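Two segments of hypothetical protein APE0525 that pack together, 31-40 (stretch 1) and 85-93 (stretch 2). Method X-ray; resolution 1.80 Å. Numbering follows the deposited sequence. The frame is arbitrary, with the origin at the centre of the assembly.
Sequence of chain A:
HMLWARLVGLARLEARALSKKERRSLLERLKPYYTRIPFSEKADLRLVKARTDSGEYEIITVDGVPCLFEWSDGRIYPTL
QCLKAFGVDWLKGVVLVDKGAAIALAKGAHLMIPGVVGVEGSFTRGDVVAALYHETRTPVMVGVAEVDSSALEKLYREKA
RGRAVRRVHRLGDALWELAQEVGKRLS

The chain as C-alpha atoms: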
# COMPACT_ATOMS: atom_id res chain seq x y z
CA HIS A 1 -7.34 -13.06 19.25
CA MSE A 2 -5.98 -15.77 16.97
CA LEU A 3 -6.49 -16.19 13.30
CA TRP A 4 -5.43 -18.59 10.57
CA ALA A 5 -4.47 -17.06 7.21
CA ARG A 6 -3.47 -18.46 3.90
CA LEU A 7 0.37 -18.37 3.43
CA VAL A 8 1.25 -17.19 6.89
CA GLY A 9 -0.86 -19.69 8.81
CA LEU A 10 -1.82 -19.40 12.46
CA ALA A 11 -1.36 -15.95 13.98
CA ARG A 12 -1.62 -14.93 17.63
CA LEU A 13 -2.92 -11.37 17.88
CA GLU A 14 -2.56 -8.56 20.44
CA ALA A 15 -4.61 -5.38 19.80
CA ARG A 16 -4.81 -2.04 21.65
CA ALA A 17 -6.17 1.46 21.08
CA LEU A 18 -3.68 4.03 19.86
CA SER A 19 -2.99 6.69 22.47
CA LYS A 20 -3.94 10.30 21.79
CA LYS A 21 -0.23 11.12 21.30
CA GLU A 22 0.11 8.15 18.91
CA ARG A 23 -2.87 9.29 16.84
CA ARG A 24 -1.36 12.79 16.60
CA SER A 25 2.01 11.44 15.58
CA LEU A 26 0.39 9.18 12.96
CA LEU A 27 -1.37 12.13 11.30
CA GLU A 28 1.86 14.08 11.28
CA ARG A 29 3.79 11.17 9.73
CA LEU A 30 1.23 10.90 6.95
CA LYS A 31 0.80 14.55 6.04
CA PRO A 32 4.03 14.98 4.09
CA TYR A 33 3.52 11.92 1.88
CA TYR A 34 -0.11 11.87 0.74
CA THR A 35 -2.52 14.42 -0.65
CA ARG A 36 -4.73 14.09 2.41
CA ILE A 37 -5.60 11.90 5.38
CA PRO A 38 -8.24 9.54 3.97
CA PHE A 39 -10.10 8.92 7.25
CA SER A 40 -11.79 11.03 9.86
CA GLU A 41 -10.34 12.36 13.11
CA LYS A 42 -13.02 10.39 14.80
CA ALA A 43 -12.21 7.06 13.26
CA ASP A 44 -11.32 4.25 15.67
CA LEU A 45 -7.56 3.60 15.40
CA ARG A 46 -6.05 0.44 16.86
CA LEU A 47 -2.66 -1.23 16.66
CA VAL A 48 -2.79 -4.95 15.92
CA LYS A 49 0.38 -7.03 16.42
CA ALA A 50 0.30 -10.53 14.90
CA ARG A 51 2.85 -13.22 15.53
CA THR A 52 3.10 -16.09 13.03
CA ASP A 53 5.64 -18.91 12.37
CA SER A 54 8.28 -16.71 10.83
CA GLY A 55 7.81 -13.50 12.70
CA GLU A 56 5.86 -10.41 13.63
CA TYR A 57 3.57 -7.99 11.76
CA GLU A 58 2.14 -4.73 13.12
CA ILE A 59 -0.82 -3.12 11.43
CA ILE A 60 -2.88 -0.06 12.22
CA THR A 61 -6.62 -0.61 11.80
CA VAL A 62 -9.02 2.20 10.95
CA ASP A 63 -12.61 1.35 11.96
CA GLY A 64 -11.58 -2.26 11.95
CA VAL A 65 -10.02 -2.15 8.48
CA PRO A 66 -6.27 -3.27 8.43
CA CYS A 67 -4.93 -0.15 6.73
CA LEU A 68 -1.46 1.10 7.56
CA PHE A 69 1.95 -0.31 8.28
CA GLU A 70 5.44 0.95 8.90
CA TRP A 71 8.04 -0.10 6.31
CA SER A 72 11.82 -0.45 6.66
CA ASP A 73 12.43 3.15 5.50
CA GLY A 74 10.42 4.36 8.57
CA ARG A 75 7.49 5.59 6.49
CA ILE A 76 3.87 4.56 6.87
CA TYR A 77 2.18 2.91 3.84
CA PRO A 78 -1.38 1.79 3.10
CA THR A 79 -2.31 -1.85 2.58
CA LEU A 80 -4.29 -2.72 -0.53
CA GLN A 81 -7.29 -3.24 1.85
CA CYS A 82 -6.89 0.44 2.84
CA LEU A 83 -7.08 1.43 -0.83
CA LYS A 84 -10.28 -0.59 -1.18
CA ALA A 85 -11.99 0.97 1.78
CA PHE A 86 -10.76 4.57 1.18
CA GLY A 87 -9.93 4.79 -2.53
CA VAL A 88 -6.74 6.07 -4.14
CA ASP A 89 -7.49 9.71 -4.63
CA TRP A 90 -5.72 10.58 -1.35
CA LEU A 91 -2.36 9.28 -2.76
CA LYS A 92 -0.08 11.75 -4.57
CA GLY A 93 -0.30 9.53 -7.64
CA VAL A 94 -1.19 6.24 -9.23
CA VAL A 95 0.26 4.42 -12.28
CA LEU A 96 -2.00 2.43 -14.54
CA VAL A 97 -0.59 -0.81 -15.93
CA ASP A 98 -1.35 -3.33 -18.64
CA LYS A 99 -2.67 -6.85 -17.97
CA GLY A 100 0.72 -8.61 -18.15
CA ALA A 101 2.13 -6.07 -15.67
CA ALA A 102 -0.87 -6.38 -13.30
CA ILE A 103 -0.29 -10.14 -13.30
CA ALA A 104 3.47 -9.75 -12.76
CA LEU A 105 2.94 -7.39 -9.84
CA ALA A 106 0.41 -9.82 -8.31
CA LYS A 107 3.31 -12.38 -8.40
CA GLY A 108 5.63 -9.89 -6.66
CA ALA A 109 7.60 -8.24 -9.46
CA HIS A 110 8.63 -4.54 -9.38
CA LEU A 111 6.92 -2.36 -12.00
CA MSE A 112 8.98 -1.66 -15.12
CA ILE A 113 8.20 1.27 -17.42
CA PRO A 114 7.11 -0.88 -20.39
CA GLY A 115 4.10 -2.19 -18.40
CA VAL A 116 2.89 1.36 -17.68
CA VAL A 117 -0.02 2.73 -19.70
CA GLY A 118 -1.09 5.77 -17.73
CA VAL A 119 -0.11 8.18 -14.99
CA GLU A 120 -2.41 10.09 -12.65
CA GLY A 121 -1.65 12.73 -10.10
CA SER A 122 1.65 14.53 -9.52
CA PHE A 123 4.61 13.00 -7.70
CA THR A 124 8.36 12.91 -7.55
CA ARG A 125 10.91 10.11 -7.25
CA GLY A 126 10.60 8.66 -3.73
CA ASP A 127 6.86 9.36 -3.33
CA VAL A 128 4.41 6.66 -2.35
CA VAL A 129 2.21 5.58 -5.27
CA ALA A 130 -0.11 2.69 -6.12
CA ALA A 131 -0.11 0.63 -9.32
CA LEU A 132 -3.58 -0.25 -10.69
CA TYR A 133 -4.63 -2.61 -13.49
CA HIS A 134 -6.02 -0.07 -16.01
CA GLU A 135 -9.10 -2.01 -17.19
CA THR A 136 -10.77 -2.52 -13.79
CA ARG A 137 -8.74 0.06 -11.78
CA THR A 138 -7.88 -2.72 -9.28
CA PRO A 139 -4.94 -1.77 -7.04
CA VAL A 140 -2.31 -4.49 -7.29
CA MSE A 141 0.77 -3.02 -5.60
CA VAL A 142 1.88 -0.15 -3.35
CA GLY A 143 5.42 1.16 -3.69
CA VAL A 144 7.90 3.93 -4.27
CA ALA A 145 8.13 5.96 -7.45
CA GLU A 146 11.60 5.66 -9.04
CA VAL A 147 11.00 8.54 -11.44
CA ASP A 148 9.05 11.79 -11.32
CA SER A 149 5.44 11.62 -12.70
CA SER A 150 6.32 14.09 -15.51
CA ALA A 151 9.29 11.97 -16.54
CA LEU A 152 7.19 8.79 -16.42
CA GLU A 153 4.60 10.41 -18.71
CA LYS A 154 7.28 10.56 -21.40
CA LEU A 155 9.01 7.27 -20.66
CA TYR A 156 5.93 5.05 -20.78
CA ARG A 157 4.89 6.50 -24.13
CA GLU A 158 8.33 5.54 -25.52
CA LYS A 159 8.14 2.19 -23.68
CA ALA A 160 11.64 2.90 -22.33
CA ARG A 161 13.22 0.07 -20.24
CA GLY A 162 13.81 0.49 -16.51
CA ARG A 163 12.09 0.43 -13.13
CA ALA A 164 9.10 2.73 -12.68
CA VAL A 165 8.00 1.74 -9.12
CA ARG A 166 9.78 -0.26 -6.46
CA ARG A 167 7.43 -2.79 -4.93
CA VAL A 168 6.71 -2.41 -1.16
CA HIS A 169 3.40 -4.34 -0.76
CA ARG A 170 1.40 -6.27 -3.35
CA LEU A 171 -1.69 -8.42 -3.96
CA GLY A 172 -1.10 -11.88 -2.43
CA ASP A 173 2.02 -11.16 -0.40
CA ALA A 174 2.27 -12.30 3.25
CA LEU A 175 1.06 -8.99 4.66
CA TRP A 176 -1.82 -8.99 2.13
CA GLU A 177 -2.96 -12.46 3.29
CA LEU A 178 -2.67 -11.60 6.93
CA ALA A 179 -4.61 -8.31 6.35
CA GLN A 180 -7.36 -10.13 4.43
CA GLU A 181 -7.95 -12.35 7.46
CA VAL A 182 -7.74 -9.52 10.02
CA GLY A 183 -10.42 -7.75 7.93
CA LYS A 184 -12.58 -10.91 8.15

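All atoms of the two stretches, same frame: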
# COMPACT_ATOMS: atom_id res chain seq x y z
N LYS A 31 1.04 13.34 6.81
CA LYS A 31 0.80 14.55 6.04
C LYS A 31 1.77 14.89 4.91
O LYS A 31 1.35 15.31 3.83
CB LYS A 31 0.63 15.72 6.98
CG LYS A 31 -0.74 15.68 7.67
CD LYS A 31 -0.82 16.78 8.72
CE LYS A 31 -2.02 16.64 9.65
NZ LYS A 31 -2.01 17.68 10.77
N PRO A 32 3.06 14.66 5.14
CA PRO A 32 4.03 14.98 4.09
C PRO A 32 4.00 14.09 2.89
O PRO A 32 4.50 14.51 1.85
CB PRO A 32 5.38 14.84 4.80
CG PRO A 32 5.01 14.86 6.30
CD PRO A 32 3.73 14.12 6.33
N TYR A 33 3.46 12.87 3.01
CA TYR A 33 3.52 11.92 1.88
C TYR A 33 2.30 11.60 1.04
O TYR A 33 2.40 10.86 0.07
CB TYR A 33 4.11 10.63 2.41
CG TYR A 33 5.36 10.87 3.16
CD1 TYR A 33 6.52 11.30 2.48
CD2 TYR A 33 5.42 10.69 4.56
CE1 TYR A 33 7.71 11.52 3.20
CE2 TYR A 33 6.59 10.91 5.27
CZ TYR A 33 7.73 11.32 4.59
OH TYR A 33 8.93 11.49 5.26
N TYR A 34 1.15 12.17 1.40
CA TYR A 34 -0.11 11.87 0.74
C TYR A 34 -0.82 13.19 0.55
O TYR A 34 -0.53 14.15 1.27
CB TYR A 34 -0.93 10.97 1.68
CG TYR A 34 -0.21 9.66 1.93
CD1 TYR A 34 -0.08 8.72 0.89
CD2 TYR A 34 0.39 9.39 3.15
CE1 TYR A 34 0.63 7.53 1.08
CE2 TYR A 34 1.12 8.22 3.36
CZ TYR A 34 1.23 7.28 2.31
OH TYR A 34 1.88 6.12 2.50
N THR A 35 -1.76 13.21 -0.38
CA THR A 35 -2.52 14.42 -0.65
C THR A 35 -3.34 14.80 0.57
O THR A 35 -3.46 15.98 0.91
CB THR A 35 -3.46 14.20 -1.84
OG1 THR A 35 -2.68 13.88 -3.00
CG2 THR A 35 -4.30 15.41 -2.13
N ARG A 36 -3.92 13.81 1.22
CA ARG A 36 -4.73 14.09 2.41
C ARG A 36 -4.90 12.84 3.26
O ARG A 36 -4.66 11.74 2.77
CB ARG A 36 -6.12 14.57 2.01
CG ARG A 36 -7.01 13.45 1.48
CD ARG A 36 -8.38 13.95 0.94
NE ARG A 36 -8.21 14.70 -0.30
CZ ARG A 36 -8.32 14.17 -1.51
NH1 ARG A 36 -8.64 12.89 -1.65
NH2 ARG A 36 -8.08 14.93 -2.56
N ILE A 37 -5.29 13.02 4.51
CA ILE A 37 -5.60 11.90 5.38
C ILE A 37 -6.96 11.42 4.87
O ILE A 37 -7.95 12.15 4.83
CB ILE A 37 -5.68 12.31 6.87
CG1 ILE A 37 -4.25 12.40 7.48
CG2 ILE A 37 -6.37 11.20 7.67
CD1 ILE A 37 -3.43 13.52 7.04
N PRO A 38 -7.04 10.15 4.50
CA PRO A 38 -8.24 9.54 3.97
C PRO A 38 -9.38 9.26 4.95
O PRO A 38 -10.52 9.10 4.54
CB PRO A 38 -7.69 8.28 3.33
CG PRO A 38 -6.61 7.90 4.26
CD PRO A 38 -5.92 9.20 4.59
N PHE A 39 -9.08 9.20 6.24
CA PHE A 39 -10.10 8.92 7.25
C PHE A 39 -10.29 10.07 8.21
O PHE A 39 -9.42 10.94 8.34
CB PHE A 39 -9.73 7.67 8.06
CG PHE A 39 -8.34 7.70 8.58
CD1 PHE A 39 -8.04 8.33 9.78
CD2 PHE A 39 -7.30 7.10 7.85
CE1 PHE A 39 -6.74 8.38 10.27
CE2 PHE A 39 -5.98 7.16 8.34
CZ PHE A 39 -5.70 7.79 9.53
N SER A 40 -11.45 10.04 8.87
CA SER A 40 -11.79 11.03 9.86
C SER A 40 -10.93 10.97 11.12
O SER A 40 -10.31 9.97 11.43
CB SER A 40 -13.23 10.90 10.31
OG SER A 40 -13.37 11.60 11.54
N ALA A 85 -11.08 0.32 0.91
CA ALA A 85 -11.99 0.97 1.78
C ALA A 85 -12.00 2.50 1.59
O ALA A 85 -13.06 3.11 1.67
CB ALA A 85 -11.66 0.55 3.28
N PHE A 86 -10.85 3.11 1.27
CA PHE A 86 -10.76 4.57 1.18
C PHE A 86 -10.44 5.14 -0.20
O PHE A 86 -10.41 6.34 -0.35
CB PHE A 86 -9.69 5.04 2.18
CG PHE A 86 -10.07 4.83 3.61
CD1 PHE A 86 -11.01 5.66 4.22
CD2 PHE A 86 -9.54 3.76 4.36
CE1 PHE A 86 -11.43 5.42 5.54
CE2 PHE A 86 -9.95 3.52 5.67
CZ PHE A 86 -10.90 4.36 6.25
N GLY A 87 -10.18 4.28 -1.20
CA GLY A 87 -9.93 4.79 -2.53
C GLY A 87 -8.47 5.12 -2.71
O GLY A 87 -7.65 4.85 -1.79
N VAL A 88 -8.14 5.74 -3.85
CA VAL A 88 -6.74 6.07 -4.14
C VAL A 88 -6.53 7.52 -4.38
O VAL A 88 -5.39 7.99 -4.61
CB VAL A 88 -6.26 5.31 -5.41
CG1 VAL A 88 -6.21 3.83 -5.07
CG2 VAL A 88 -7.25 5.58 -6.61
N ASP A 89 -7.62 8.28 -4.33
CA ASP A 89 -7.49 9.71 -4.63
C ASP A 89 -6.67 10.49 -3.58
O ASP A 89 -6.16 11.54 -3.88
CB ASP A 89 -8.88 10.36 -4.83
CG ASP A 89 -8.76 11.74 -5.43
OD1 ASP A 89 -8.39 11.82 -6.61
OD2 ASP A 89 -9.01 12.75 -4.70
N TRP A 90 -6.52 9.94 -2.39
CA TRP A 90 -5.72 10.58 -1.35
C TRP A 90 -4.19 10.38 -1.54
O TRP A 90 -3.37 11.00 -0.84
CB TRP A 90 -6.17 10.05 0.01
CG TRP A 90 -5.93 8.58 0.22
CD1 TRP A 90 -6.65 7.53 -0.31
CD2 TRP A 90 -4.88 8.00 1.00
NE1 TRP A 90 -6.11 6.33 0.09
CE2 TRP A 90 -5.02 6.59 0.90
CE3 TRP A 90 -3.83 8.52 1.77
CZ2 TRP A 90 -4.15 5.69 1.56
CZ3 TRP A 90 -2.96 7.63 2.43
CH2 TRP A 90 -3.12 6.23 2.32
N LEU A 91 -3.80 9.50 -2.47
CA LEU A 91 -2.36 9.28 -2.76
C LEU A 91 -1.90 10.39 -3.68
O LEU A 91 -2.71 10.96 -4.42
CB LEU A 91 -2.17 7.95 -3.49
CG LEU A 91 -2.72 6.74 -2.70
CD1 LEU A 91 -2.56 5.47 -3.67
CD2 LEU A 91 -2.00 6.53 -1.37
N LYS A 92 -0.60 10.69 -3.67
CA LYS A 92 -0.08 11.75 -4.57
C LYS A 92 -0.22 11.29 -6.04
O LYS A 92 -0.40 12.11 -6.96
CB LYS A 92 1.37 11.97 -4.25
CG LYS A 92 1.52 12.73 -2.93
CD LYS A 92 2.96 13.17 -2.73
CE LYS A 92 3.14 13.95 -1.43
NZ LYS A 92 2.89 15.42 -1.57
N GLY A 93 -0.13 9.99 -6.28
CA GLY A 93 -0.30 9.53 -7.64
C GLY A 93 -0.56 8.04 -7.78
O GLY A 93 -0.43 7.27 -6.82
O HOH W 1 1.16 9.36 -2.05
O HOH W 2 -4.35 13.07 -4.99

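Where two irregular segments pack without the regular pairing of strands or helices, side-chain conformation has to supply much of the order, and this contact in APE0525 shows how one buried aromatic can do so. Trp-90 loses more surface to the other stretch than any other residue here. It sits within a type I turn from Val-88 to Leu-91, closed by Leu-91 N to Val-88 O at 3.1 Å. Its chi1 of 64° (p) and chi2 of -76° carry the indole back along its own stretch, where NE1 makes a weak hydrogen bond to Gly-87 O at 2.8 Å. Gly-87 itself leaves the preceding helix with positive phi, at backbone angles that would jam a CB against the carbonyl before it.

So placed, the indole offers its surface to stretch 1. Pro-38 CB lies over one face, 3.6 Å from the centroid of the five-membered ring and 14° off its normal, a CH-pi contact. Tyr-34, with chi1 at -62° (m), meets the six-membered ring obliquely, the planes at 42° and Tyr-34 CD1 3.4 Å from Trp-90 CZ3. The backbone fixes the same residue: Thr-35 N donates to Trp-90 O at 2.8 Å.

Polar side chains work at the exposed margin. Arg-36 starts out sideways, but chi1 and chi3, both p, fold the chain so that its guanidinium reaches Asp-89. NH1 and NH2 of Arg-36 both donate to Asp-89 OD2, at 3.1 and 3.2 Å, in a salt bridge approached near the guanidinium plane. Asp-89, chi1 t, likewise brings its end nearer than its CA-to-CB direction suggests.

Water completes the fit. One molecule accepts from Thr-35 OG1 (2.7 Å) and donates to Asp-89 O (2.6 Å) and Leu-91 O (2.7 Å); another joins Tyr-33 O (2.9 Å) to Lys-92 N (2.7 Å).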